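Local coordinates for protein type I polyketide synthase PikAII (Streptomyces venezuelae, PDB 3QP9) that is a C2-type ketoreductase region of a modular polyketide synthase that probably epimerises polyketide intermediates rather than reducing them, at residues V254-E260 with H278-T284; K373-L378 with G418-L422; V403-W407 with T487-W493; W441-E445 with P465-A471. All coordinates share one frame; numbering follows the deposited sequence.

Contact 1 of 4, residues V254-E260 with H278-T284; sequences VLVTGAE and HLLLHTT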
loop_
_atom_site.group_PDB
_atom_site.type_symbol
_atom_site.label_atom_id
_atom_site.label_comp_id
_atom_site.label_asym_id
_atom_site.label_seq_id
_atom_site.Cartn_x
_atom_site.Cartn_y
_atom_site.Cartn_z
ATOM N N VAL A 254 25.999 -4.774 1.059
ATOM C CA VAL A 254 24.575 -4.769 1.283
ATOM C C VAL A 254 24.316 -3.408 1.898
ATOM O O VAL A 254 25.023 -2.991 2.836
ATOM C CB VAL A 254 24.123 -5.890 2.280
ATOM C CG1 VAL A 254 22.627 -5.646 2.623
ATOM C CG2 VAL A 254 24.326 -7.340 1.636
ATOM N N LEU A 255 23.406 -2.695 1.289
ATOM C CA LEU A 255 22.990 -1.367 1.755
ATOM C C LEU A 255 21.868 -1.497 2.727
ATOM O O LEU A 255 20.926 -2.183 2.427
ATOM C CB LEU A 255 22.605 -0.517 0.543
ATOM C CG LEU A 255 21.878 0.792 0.899
ATOM C CD1 LEU A 255 22.748 1.751 1.619
ATOM C CD2 LEU A 255 21.370 1.473 -0.375
ATOM N N VAL A 256 21.956 -0.785 3.882
ATOM C CA VAL A 256 20.898 -0.694 4.798
ATOM C C VAL A 256 20.606 0.774 4.999
ATOM O O VAL A 256 21.481 1.533 5.372
ATOM C CB VAL A 256 21.254 -1.320 6.148
ATOM C CG1 VAL A 256 20.089 -1.218 7.056
ATOM C CG2 VAL A 256 21.696 -2.793 5.965
ATOM N N THR A 257 19.344 1.143 4.813
ATOM C CA THR A 257 18.965 2.497 4.959
ATOM C C THR A 257 18.277 2.702 6.273
ATOM O O THR A 257 17.785 1.749 6.936
ATOM C CB THR A 257 18.094 3.093 3.734
ATOM O OG1 THR A 257 16.716 2.646 3.859
ATOM C CG2 THR A 257 18.726 2.757 2.360
ATOM N N GLY A 258 18.246 3.985 6.625
ATOM C CA GLY A 258 17.767 4.504 7.885
ATOM C C GLY A 258 18.432 3.888 9.065
ATOM O O GLY A 258 17.767 3.628 10.084
ATOM N N ALA A 259 19.741 3.670 8.936
ATOM C CA ALA A 259 20.603 3.017 9.937
ATOM C C ALA A 259 20.741 3.695 11.285
ATOM O O ALA A 259 21.282 3.077 12.228
ATOM C CB ALA A 259 21.990 2.794 9.374
ATOM N N GLU A 260 20.303 4.947 11.401
ATOM C CA GLU A 260 20.253 5.545 12.739
ATOM C C GLU A 260 19.149 4.900 13.610
ATOM O O GLU A 260 19.138 5.114 14.816
ATOM C CB GLU A 260 20.066 7.088 12.678
ATOM C CG GLU A 260 18.595 7.517 12.340
ATOM C CD GLU A 260 18.247 7.352 10.841
ATOM O OE1 GLU A 260 19.073 6.848 10.066
ATOM O OE2 GLU A 260 17.159 7.764 10.414
ATOM N N HIS A 278 30.594 -6.791 3.697
ATOM C CA HIS A 278 30.649 -5.365 3.311
ATOM C C HIS A 278 29.293 -4.679 3.456
ATOM O O HIS A 278 28.317 -5.075 2.814
ATOM C CB HIS A 278 31.135 -5.191 1.900
ATOM C CG HIS A 278 32.444 -5.854 1.645
ATOM N ND1 HIS A 278 32.565 -7.187 1.264
ATOM C CD2 HIS A 278 33.695 -5.370 1.721
ATOM C CE1 HIS A 278 33.837 -7.504 1.169
ATOM N NE2 HIS A 278 34.546 -6.421 1.445
ATOM N N LEU A 279 29.227 -3.662 4.288
ATOM C CA LEU A 279 27.977 -3.027 4.587
ATOM C C LEU A 279 28.057 -1.523 4.278
ATOM O O LEU A 279 29.043 -0.857 4.568
ATOM C CB LEU A 279 27.587 -3.235 6.068
ATOM C CG LEU A 279 27.139 -4.669 6.388
ATOM C CD1 LEU A 279 26.989 -4.908 7.944
ATOM C CD2 LEU A 279 25.814 -4.992 5.610
ATOM N N LEU A 280 26.991 -1.000 3.682
ATOM C CA LEU A 280 26.932 0.407 3.423
ATOM C C LEU A 280 25.726 0.873 4.217
ATOM O O LEU A 280 24.656 0.363 4.025
ATOM C CB LEU A 280 26.742 0.675 1.913
ATOM C CG LEU A 280 26.502 2.186 1.618
ATOM C CD1 LEU A 280 27.664 3.029 2.163
ATOM C CD2 LEU A 280 26.435 2.294 0.153
ATOM N N LEU A 281 25.914 1.813 5.115
ATOM C CA LEU A 281 24.874 2.181 6.056
ATOM C C LEU A 281 24.486 3.614 5.731
ATOM O O LEU A 281 25.332 4.502 5.817
ATOM C CB LEU A 281 25.398 2.145 7.508
ATOM C CG LEU A 281 25.959 0.798 7.960
ATOM C CD1 LEU A 281 26.334 0.944 9.347
ATOM C CD2 LEU A 281 24.901 -0.297 7.813
ATOM N N HIS A 282 23.211 3.846 5.390
ATOM C CA HIS A 282 22.723 5.213 5.092
ATOM C C HIS A 282 21.963 5.694 6.311
ATOM O O HIS A 282 21.257 4.875 6.977
ATOM C CB HIS A 282 21.831 5.217 3.853
ATOM C CG HIS A 282 20.864 6.346 3.836
ATOM N ND1 HIS A 282 19.737 6.365 4.636
ATOM C CD2 HIS A 282 20.924 7.547 3.228
ATOM C CE1 HIS A 282 19.104 7.512 4.457
ATOM N NE2 HIS A 282 19.805 8.241 3.600
ATOM N N THR A 283 22.171 6.966 6.663
ATOM C CA THR A 283 21.363 7.628 7.683
ATOM C C THR A 283 20.678 8.863 7.169
ATOM O O THR A 283 21.200 9.591 6.334
ATOM C CB THR A 283 22.087 8.027 8.991
ATOM O OG1 THR A 283 23.020 9.086 8.725
ATOM C CG2 THR A 283 22.787 6.812 9.586
ATOM N N THR A 284 19.491 9.074 7.700
ATOM C CA THR A 284 18.631 10.155 7.267
ATOM C C THR A 284 19.164 11.410 7.899
ATOM O O THR A 284 19.476 11.406 9.096
ATOM C CB THR A 284 17.228 9.888 7.751
ATOM O OG1 THR A 284 16.960 8.480 7.611
ATOM C CG2 THR A 284 16.215 10.696 6.923
#

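Contact 2 of 4, residues K373-L378 with G418-L422; sequences KATAAL and GTAFL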
loop_
_atom_site.group_PDB
_atom_site.type_symbol
_atom_site.label_atom_id
_atom_site.label_comp_id
_atom_site.label_asym_id
_atom_site.label_seq_id
_atom_site.Cartn_x
_atom_site.Cartn_y
_atom_site.Cartn_z
ATOM N N LYS A 373 7.560 7.754 2.800
ATOM C CA LYS A 373 7.505 6.289 2.800
ATOM C C LYS A 373 7.882 5.686 1.452
ATOM O O LYS A 373 8.488 4.598 1.357
ATOM C CB LYS A 373 6.147 5.731 3.260
ATOM C CG LYS A 373 5.789 5.818 4.736
ATOM C CD LYS A 373 6.893 5.453 5.722
ATOM C CE LYS A 373 6.731 4.084 6.324
ATOM N NZ LYS A 373 7.694 3.878 7.448
ATOM N N ALA A 374 7.588 6.411 0.408
ATOM C CA ALA A 374 7.697 5.849 -0.951
ATOM C C ALA A 374 8.649 6.475 -1.968
ATOM O O ALA A 374 9.036 5.797 -2.922
ATOM C CB ALA A 374 6.295 5.779 -1.567
ATOM N N THR A 375 8.983 7.742 -1.859
ATOM C CA THR A 375 9.797 8.405 -2.935
ATOM C C THR A 375 11.227 7.843 -3.081
ATOM O O THR A 375 11.765 7.658 -4.247
ATOM C CB THR A 375 9.847 9.935 -2.743
ATOM O OG1 THR A 375 8.504 10.432 -2.958
ATOM C CG2 THR A 375 10.804 10.600 -3.769
ATOM N N ALA A 376 11.872 7.621 -1.945
ATOM C CA ALA A 376 13.203 6.988 -2.037
ATOM C C ALA A 376 13.171 5.592 -2.694
ATOM O O ALA A 376 14.067 5.192 -3.454
ATOM C CB ALA A 376 13.881 7.001 -0.663
ATOM N N ALA A 377 12.116 4.818 -2.401
ATOM C CA ALA A 377 11.972 3.495 -2.935
ATOM C C ALA A 377 11.711 3.613 -4.401
ATOM O O ALA A 377 12.250 2.824 -5.166
ATOM C CB ALA A 377 10.815 2.711 -2.199
ATOM N N LEU A 378 10.960 4.651 -4.783
ATOM C CA LEU A 378 10.737 4.939 -6.213
ATOM C C LEU A 378 12.044 5.137 -6.936
ATOM O O LEU A 378 12.267 4.479 -7.964
ATOM C CB LEU A 378 9.756 6.101 -6.444
ATOM C CG LEU A 378 9.662 6.588 -7.909
ATOM C CD1 LEU A 378 8.778 5.629 -8.654
ATOM C CD2 LEU A 378 9.025 7.959 -7.938
ATOM N N GLY A 418 1.161 5.391 1.490
ATOM C CA GLY A 418 2.582 5.406 1.088
ATOM C C GLY A 418 3.152 3.980 1.049
ATOM O O GLY A 418 3.899 3.617 0.183
ATOM N N THR A 419 2.756 3.182 2.036
ATOM C CA THR A 419 3.281 1.864 2.257
ATOM C C THR A 419 2.611 0.946 1.218
ATOM O O THR A 419 3.253 -0.011 0.701
ATOM C CB THR A 419 3.016 1.662 3.761
ATOM O OG1 THR A 419 4.215 1.501 4.502
ATOM C CG2 THR A 419 1.773 0.973 4.280
ATOM N N ALA A 420 1.359 1.252 0.841
ATOM C CA ALA A 420 0.784 0.432 -0.285
ATOM C C ALA A 420 1.520 0.629 -1.570
ATOM O O ALA A 420 1.475 -0.234 -2.466
ATOM C CB ALA A 420 -0.768 0.675 -0.505
ATOM N N PHE A 421 2.259 1.740 -1.681
ATOM C CA PHE A 421 3.004 1.943 -2.934
ATOM C C PHE A 421 4.143 0.968 -2.973
ATOM O O PHE A 421 4.488 0.419 -4.113
ATOM C CB PHE A 421 3.556 3.369 -3.041
ATOM C CG PHE A 421 4.354 3.618 -4.290
ATOM C CD1 PHE A 421 3.699 3.983 -5.473
ATOM C CD2 PHE A 421 5.760 3.495 -4.267
ATOM C CE1 PHE A 421 4.426 4.205 -6.638
ATOM C CE2 PHE A 421 6.467 3.718 -5.354
ATOM C CZ PHE A 421 5.809 4.106 -6.578
ATOM N N LEU A 422 4.753 0.711 -1.785
ATOM C CA LEU A 422 5.857 -0.340 -1.679
ATOM C C LEU A 422 5.416 -1.713 -2.085
ATOM O O LEU A 422 6.134 -2.473 -2.860
ATOM C CB LEU A 422 6.409 -0.382 -0.240
ATOM C CG LEU A 422 6.767 0.942 0.376
ATOM C CD1 LEU A 422 7.317 0.740 1.761
ATOM C CD2 LEU A 422 7.911 1.601 -0.514
#

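Contact 3 of 4, residues V403-W407 with T487-W493; sequences VAAIW and TIADVDW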
loop_
_atom_site.group_PDB
_atom_site.type_symbol
_atom_site.label_atom_id
_atom_site.label_comp_id
_atom_site.label_asym_id
_atom_site.label_seq_id
_atom_site.Cartn_x
_atom_site.Cartn_y
_atom_site.Cartn_z
ATOM N N VAL A 403 1.604 -3.569 7.964
ATOM C CA VAL A 403 0.254 -4.074 7.984
ATOM C C VAL A 403 -0.826 -2.942 7.741
ATOM O O VAL A 403 -1.974 -3.280 7.458
ATOM C CB VAL A 403 -0.078 -4.876 9.287
ATOM C CG1 VAL A 403 0.821 -6.155 9.442
ATOM C CG2 VAL A 403 0.049 -3.988 10.593
ATOM N N ALA A 404 -0.447 -1.654 7.815
ATOM C CA ALA A 404 -1.419 -0.516 7.559
ATOM C C ALA A 404 -1.796 -0.568 6.071
ATOM O O ALA A 404 -2.942 -0.309 5.703
ATOM C CB ALA A 404 -0.799 0.843 7.901
ATOM N N ALA A 405 -0.885 -1.070 5.254
ATOM C CA ALA A 405 -1.158 -1.189 3.855
ATOM C C ALA A 405 -1.882 -2.487 3.469
ATOM O O ALA A 405 -2.321 -2.648 2.303
ATOM C CB ALA A 405 0.201 -1.087 3.072
ATOM N N ILE A 406 -1.925 -3.436 4.388
ATOM C CA ILE A 406 -2.494 -4.769 4.119
ATOM C C ILE A 406 -3.979 -4.793 4.512
ATOM O O ILE A 406 -4.846 -4.998 3.669
ATOM C CB ILE A 406 -1.772 -5.814 4.908
ATOM C CG1 ILE A 406 -0.282 -5.884 4.424
ATOM C CG2 ILE A 406 -2.469 -7.228 4.707
ATOM C CD1 ILE A 406 -0.066 -6.164 2.904
ATOM N N TRP A 407 -4.262 -4.451 5.761
ATOM C CA TRP A 407 -5.613 -4.455 6.224
ATOM C C TRP A 407 -6.074 -3.047 6.623
ATOM O O TRP A 407 -7.268 -2.764 6.570
ATOM C CB TRP A 407 -5.793 -5.491 7.363
ATOM C CG TRP A 407 -4.877 -5.387 8.581
ATOM C CD1 TRP A 407 -4.824 -4.367 9.509
ATOM C CD2 TRP A 407 -3.961 -6.388 9.039
ATOM N NE1 TRP A 407 -3.909 -4.664 10.484
ATOM C CE2 TRP A 407 -3.363 -5.895 10.221
ATOM C CE3 TRP A 407 -3.556 -7.660 8.530
ATOM C CZ2 TRP A 407 -2.429 -6.639 10.954
ATOM C CZ3 TRP A 407 -2.592 -8.389 9.240
ATOM C CH2 TRP A 407 -2.040 -7.860 10.444
ATOM N N THR A 487 3.306 -10.815 4.401
ATOM C CA THR A 487 3.023 -10.050 5.650
ATOM C C THR A 487 3.613 -10.854 6.845
ATOM O O THR A 487 3.321 -12.015 7.000
ATOM C CB THR A 487 1.532 -9.920 5.869
ATOM O OG1 THR A 487 1.046 -9.144 4.812
ATOM C CG2 THR A 487 1.156 -9.247 7.241
ATOM N N ILE A 488 4.348 -10.183 7.740
ATOM C CA ILE A 488 4.877 -10.873 8.895
ATOM C C ILE A 488 4.257 -10.145 10.091
ATOM O O ILE A 488 4.582 -9.014 10.346
ATOM C CB ILE A 488 6.346 -10.745 8.916
ATOM C CG1 ILE A 488 6.878 -11.407 7.614
ATOM C CG2 ILE A 488 6.937 -11.564 10.193
ATOM C CD1 ILE A 488 8.370 -11.440 7.567
ATOM N N ALA A 489 3.447 -10.848 10.852
ATOM C CA ALA A 489 2.756 -10.225 11.959
ATOM C C ALA A 489 2.361 -11.292 13.015
ATOM O O ALA A 489 2.107 -12.453 12.667
ATOM C CB ALA A 489 1.530 -9.471 11.396
ATOM N N ASP A 490 2.422 -10.933 14.300
ATOM C CA ASP A 490 2.089 -11.836 15.384
ATOM C C ASP A 490 0.721 -11.356 15.833
ATOM O O ASP A 490 0.629 -10.322 16.510
ATOM C CB ASP A 490 3.153 -11.704 16.528
ATOM C CG ASP A 490 2.896 -12.696 17.671
ATOM O OD1 ASP A 490 1.826 -13.346 17.655
ATOM O OD2 ASP A 490 3.747 -12.861 18.570
ATOM N N VAL A 491 -0.328 -12.093 15.438
ATOM C CA VAL A 491 -1.702 -11.679 15.584
ATOM C C VAL A 491 -2.463 -12.778 16.371
ATOM O O VAL A 491 -2.382 -13.969 16.027
ATOM C CB VAL A 491 -2.380 -11.476 14.188
ATOM C CG1 VAL A 491 -3.727 -10.733 14.399
ATOM C CG2 VAL A 491 -1.511 -10.649 13.213
ATOM N N ASP A 492 -3.108 -12.402 17.478
ATOM C CA ASP A 492 -4.148 -13.233 18.100
ATOM C C ASP A 492 -5.461 -12.853 17.398
ATOM O O ASP A 492 -6.094 -11.873 17.753
ATOM C CB ASP A 492 -4.231 -12.941 19.616
ATOM C CG ASP A 492 -5.416 -13.620 20.307
ATOM O OD1 ASP A 492 -6.145 -14.509 19.768
ATOM O OD2 ASP A 492 -5.660 -13.203 21.446
ATOM N N TRP A 493 -5.855 -13.672 16.425
ATOM C CA TRP A 493 -7.055 -13.434 15.632
ATOM C C TRP A 493 -8.366 -13.417 16.430
ATOM O O TRP A 493 -9.298 -12.762 16.036
ATOM C CB TRP A 493 -7.114 -14.456 14.447
ATOM C CG TRP A 493 -5.937 -14.250 13.521
ATOM C CD1 TRP A 493 -4.830 -15.030 13.380
ATOM C CD2 TRP A 493 -5.747 -13.126 12.658
ATOM N NE1 TRP A 493 -3.985 -14.501 12.451
ATOM C CE2 TRP A 493 -4.514 -13.321 11.992
ATOM C CE3 TRP A 493 -6.545 -11.999 12.330
ATOM C CZ2 TRP A 493 -4.007 -12.394 11.059
ATOM C CZ3 TRP A 493 -6.036 -11.067 11.378
ATOM C CH2 TRP A 493 -4.809 -11.294 10.745
#

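Contact 4 of 4, residues W441-E445 with P465-A471; sequences WSPWE and PLAPATA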
loop_
_atom_site.group_PDB
_atom_site.type_symbol
_atom_site.label_atom_id
_atom_site.label_comp_id
_atom_site.label_asym_id
_atom_site.label_seq_id
_atom_site.Cartn_x
_atom_site.Cartn_y
_atom_site.Cartn_z
ATOM N N TRP A 441 5.083 -5.409 7.750
ATOM C CA TRP A 441 5.323 -5.799 9.129
ATOM C C TRP A 441 4.306 -5.234 10.074
ATOM O O TRP A 441 3.748 -4.134 9.874
ATOM C CB TRP A 441 6.641 -5.212 9.581
ATOM C CG TRP A 441 7.872 -5.689 8.833
ATOM C CD1 TRP A 441 8.572 -4.999 7.859
ATOM C CD2 TRP A 441 8.670 -6.855 9.134
ATOM N NE1 TRP A 441 9.693 -5.706 7.494
ATOM C CE2 TRP A 441 9.815 -6.808 8.302
ATOM C CE3 TRP A 441 8.529 -7.906 10.047
ATOM C CZ2 TRP A 441 10.831 -7.829 8.316
ATOM C CZ3 TRP A 441 9.557 -8.908 10.111
ATOM C CH2 TRP A 441 10.642 -8.891 9.206
ATOM N N SER A 442 4.039 -5.995 11.125
ATOM C CA SER A 442 3.380 -5.422 12.244
ATOM C C SER A 442 4.454 -4.765 13.081
ATOM O O SER A 442 5.618 -5.055 12.896
ATOM C CB SER A 442 2.572 -6.503 13.030
ATOM O OG SER A 442 3.414 -7.450 13.602
ATOM N N PRO A 443 4.078 -3.856 14.016
ATOM C CA PRO A 443 5.166 -3.145 14.723
ATOM C C PRO A 443 6.132 -3.991 15.526
ATOM O O PRO A 443 5.737 -4.918 16.222
ATOM C CB PRO A 443 4.377 -2.208 15.696
ATOM C CG PRO A 443 3.092 -1.860 14.913
ATOM C CD PRO A 443 2.771 -3.232 14.235
ATOM N N TRP A 444 7.397 -3.581 15.515
ATOM C CA TRP A 444 8.475 -4.228 16.274
ATOM C C TRP A 444 8.570 -3.662 17.688
ATOM O O TRP A 444 8.340 -2.469 17.898
ATOM C CB TRP A 444 9.772 -3.898 15.613
ATOM C CG TRP A 444 10.002 -4.608 14.283
ATOM C CD1 TRP A 444 9.050 -4.942 13.310
ATOM C CD2 TRP A 444 11.269 -4.988 13.738
ATOM N NE1 TRP A 444 9.681 -5.523 12.231
ATOM C CE2 TRP A 444 11.023 -5.570 12.463
ATOM C CE3 TRP A 444 12.594 -4.900 14.209
ATOM C CZ2 TRP A 444 12.059 -6.067 11.638
ATOM C CZ3 TRP A 444 13.624 -5.412 13.396
ATOM C CH2 TRP A 444 13.351 -5.975 12.117
ATOM N N GLU A 445 8.933 -4.526 18.622
ATOM C CA GLU A 445 9.280 -4.091 19.988
ATOM C C GLU A 445 10.150 -2.860 19.978
ATOM O O GLU A 445 11.026 -2.688 19.108
ATOM C CB GLU A 445 10.025 -5.182 20.736
ATOM C CG GLU A 445 9.176 -6.312 21.249
ATOM C CD GLU A 445 9.978 -7.339 22.029
ATOM O OE1 GLU A 445 9.321 -8.198 22.662
ATOM O OE2 GLU A 445 11.247 -7.336 21.978
ATOM N N PRO A 465 3.956 -6.925 19.838
ATOM C CA PRO A 465 5.169 -6.425 19.167
ATOM C C PRO A 465 6.191 -7.505 18.909
ATOM O O PRO A 465 6.365 -8.425 19.744
ATOM C CB PRO A 465 5.751 -5.403 20.149
ATOM C CG PRO A 465 4.556 -5.025 21.072
ATOM C CD PRO A 465 3.407 -5.897 20.775
ATOM N N LEU A 466 6.796 -7.408 17.718
ATOM C CA LEU A 466 7.750 -8.419 17.232
ATOM C C LEU A 466 9.090 -8.280 17.916
ATOM O O LEU A 466 9.728 -7.227 17.819
ATOM C CB LEU A 466 7.953 -8.311 15.701
ATOM C CG LEU A 466 7.018 -9.005 14.714
ATOM C CD1 LEU A 466 5.615 -9.410 15.226
ATOM C CD2 LEU A 466 7.076 -8.523 13.176
ATOM N N ALA A 467 9.591 -9.371 18.501
ATOM C CA ALA A 467 11.039 -9.305 18.909
ATOM C C ALA A 467 11.924 -9.186 17.637
ATOM O O ALA A 467 11.652 -9.822 16.623
ATOM C CB ALA A 467 11.467 -10.463 19.732
ATOM N N PRO A 468 12.935 -8.308 17.701
ATOM C CA PRO A 468 13.777 -7.930 16.574
ATOM C C PRO A 468 14.489 -9.158 16.023
ATOM O O PRO A 468 14.454 -9.388 14.816
ATOM C CB PRO A 468 14.746 -6.894 17.190
ATOM C CG PRO A 468 13.848 -6.198 18.218
ATOM C CD PRO A 468 12.976 -7.299 18.794
ATOM N N ALA A 469 15.034 -9.972 16.904
ATOM C CA ALA A 469 15.700 -11.201 16.501
ATOM C C ALA A 469 14.813 -12.176 15.702
ATOM O O ALA A 469 15.255 -12.748 14.670
ATOM C CB ALA A 469 16.220 -11.923 17.769
ATOM N N THR A 470 13.636 -12.481 16.269
ATOM C CA THR A 470 12.627 -13.293 15.624
ATOM C C THR A 470 12.151 -12.708 14.287
ATOM O O THR A 470 12.085 -13.451 13.301
ATOM C CB THR A 470 11.440 -13.506 16.567
ATOM O OG1 THR A 470 11.994 -13.992 17.781
ATOM C CG2 THR A 470 10.479 -14.541 16.031
ATOM N N ALA A 471 11.890 -11.405 14.260
ATOM C CA ALA A 471 11.451 -10.715 13.046
ATOM C C ALA A 471 12.532 -10.865 11.975
ATOM O O ALA A 471 12.242 -11.107 10.796
ATOM C CB ALA A 471 11.153 -9.207 13.330
#

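Contact 1 of 4, residues V254-E260 with H278-T284
The His282 imidazole is met at its edge, in the ring plane, by the backbone NH of Gly258, which donates a straight but weak hydrogen bond to ND1 (N to ND1 3.4 Å). Thr257 CB stands obliquely to the same ring, and the other nitrogen, NE2, probably protonated, is bonded to Cys322 O. Glu260 OE2 is met on the syn side by Thr284 OG1 at 2.9 Å, whereas Thr284 N approaches OE1 from above the carboxylate plane at 3.3 Å. To get there the side chain doubles back: CG sits between the backbone N and carbonyl carbon (chi1 76°), and the chain bends again at chi2 (-77°), letting the carboxylate reach both N and OG1.

Before this turn the two backbones run parallel, Val254 N bonding to His278 O, Leu280 N to Val254 O, Val256 N to Leu280 O and His282 N to Val256 O. Ala259 N then takes His282 O at 2.8 Å. On one face Leu255 and Leu280 lie side by side, with Leu255 CD1 3.8 Å from Leu280 CG; on the other, Val254 CB meets Leu279 CD2 at 3.8 Å and Val256 packs on Leu281. Ala259 CB, from the turn, touches Leu281 CB.

This is the first beta-alpha-beta unit of the C-terminal, KR-domain Rossmann fold. The turn lies where NADPH-binding relatives carry a glycine-rich loop, but here Gly258 is its one glycine, consistent with a lost cofactor motif. Helix 262-274 packs on the Val254, Val256 and Leu281 face, while strands 343-348 and 316-321 flank the pair.

Contact 2 of 4, residues K373-L378 with G418-L422
Lys373, Phe421 and Leu422 bring most of the buried surface to this meeting of two helices. Lys373 lays its CB against the backbone of Gly418, 4.1 Å from Gly418 C, where the absence of a side chain lets the helices come close. The lysine chain then runs beside Thr419, with Lys373 CE 4.0 Å from Thr419 OG1, a buried hydroxyl that has no polar partner in the model, before NZ goes on to bond Pro351 O. By comparison with related ketoreductases, Lys373 probably occupies the active-site lysine position and Thr419 that of the asparagine.

Phe421 extends its ring across the gap because CG is anti to the backbone N (chi1 179°). Ala374 CB meets the ring obliquely, 3.6 Å from Phe421 CD2, while Leu378 comes in at the far edge, its CD1 3.9 Å from Phe421 CZ and near the ring plane. Leu422, the next residue, faces Ala377: its CD2 touches Ala377 CB at 3.5 Å and the carbonyl oxygen of Lys373 at 3.6 Å. Ala374 and Ala377 thus receive Phe421 and Leu422, as Gly418 receives Lys373.

The short segments run at 28° to one another with their axes 8.6 Å apart. Both helices lie against the Rossmann sheet: Ala377 and Leu422 share Leu399 of strand 396-402, and Ala377 also reaches His348 of strand 343-348. Pro170 and Met174 of helix 170-185 and Pro127 also pack on Phe421.

Contact 3 of 4, residues V403-W407 with T487-W493
Trp407 and Trp493 meet as an offset edge-to-face pair, the edge of Trp493 directed at a face of Trp407. Their six-membered rings are 5.9 Å apart between centroids and their planes are turned by 80°, with Trp493 CH2 4.0 Å from Trp407 CZ3. Val403 CB lies over the opposite face of Trp407, offset toward the rim, so the indole is held between its own segment and Trp493. Its position follows from a chi1 of 55°, which sets CG between the backbone N and the carbonyl carbon and turns the ring back over Val403.

At the benzene end of Trp407, Ala489 CB touches CH2 at the ring edge (4.0 Å). Val491 and Trp407 approach each other from opposite directions, and the valine uses its two branches separately: CG2 meets Trp407 CH2 obliquely, while CG1 sits over the centre of the Trp493 ring.

Segment 403-407 follows strand 396-402 of the Rossmann sheet, and segment 487-493 begins with the last residues of strand 485-488; strand 435-441 separates the two. The side chains therefore bridge over the C-terminal end of the intervening strand. Val403 and Thr487 cross at about a right angle, with Val403 CG1 3.8 Å from Thr487 CG2, and the same CG1 also touches Ala489 CB at 3.9 Å. Ile406 and Thr487 instead slide past each other in opposite senses, Ile406 CG1 passing 3.5 Å from Thr487 OG1.

Further out, Phe496 meets Trp407 edge-to-face and also adjoins Trp493, whose NE1 is hydrogen-bonded to Tyr30 OH.

Contact 4 of 4, residues W441-E445 with P465-A471
Trp444 and Leu466 form a single backbone bridge where the chain leaves strand 435-441 of the Rossmann fold and meets the entry to helix 468-481. The excursion between the two segments includes helix 453-460, which probably corresponds to the substrate-lid region of related ketoreductases. Leu466 N bonds to Pro443 O in the carbonyl plane, on a lone pair, at 3.1 Å. Leu466 O in turn accepts Glu445 N at 2.9 Å, with the donor above the carbonyl plane.

Trp444 CB leaves the bridge pointing away overall, though still 4.0 Å from Leu466 O. With CG anti to the carbonyl carbon (chi1 -72°), the ring then lies against the first turn of the helix. CD1 and NE1 pass obliquely by Leu466 CD2. Toward the other end of the indole, on the same side of its plane, CE3 and CZ3 graze Pro468, with CE3 4.0 Å from Pro468 CA. The far benzene part lies across the Ala471 methyl: CB sits over the ring face as a CH-pi contact, 3.9 Å from the six-membered centroid and 22° off the normal, with CE2 and CZ2 nearest.

Trp444 NE1 stands above one face of Trp441, toward its rim, and so links the two indoles. Trp441 presents its own edge to the second segment. Its CE3 abuts Leu466 CD2, and Ala471 O lies near the ring plane, 3.2 Å from Trp441 CH2.

Overall arrangement
All four contacts hang on the strands of the KR-domain Rossmann fold or on helices packed against them. Contacts 3 and 4 are the closest pair, centres about 12 Å apart, stitched together by probable backbone hydrogen bonds from Val403 N to Trp441 O (2.9 Å) and from Ser442 N to Ile488 O (3.2 Å); contact 4 is nested inside the loop closed by contact 3. Contact 2 lies at the likely active-site positions, Lys373 and Thr419, and touches contact 3, which follows strand 396-402 beside it, through Ala420 N and Ala405 CB (3.4 Å). Contact 1, at the turn that in relatives would face the cofactor, stands about 17 Å from contact 2, centre to centre.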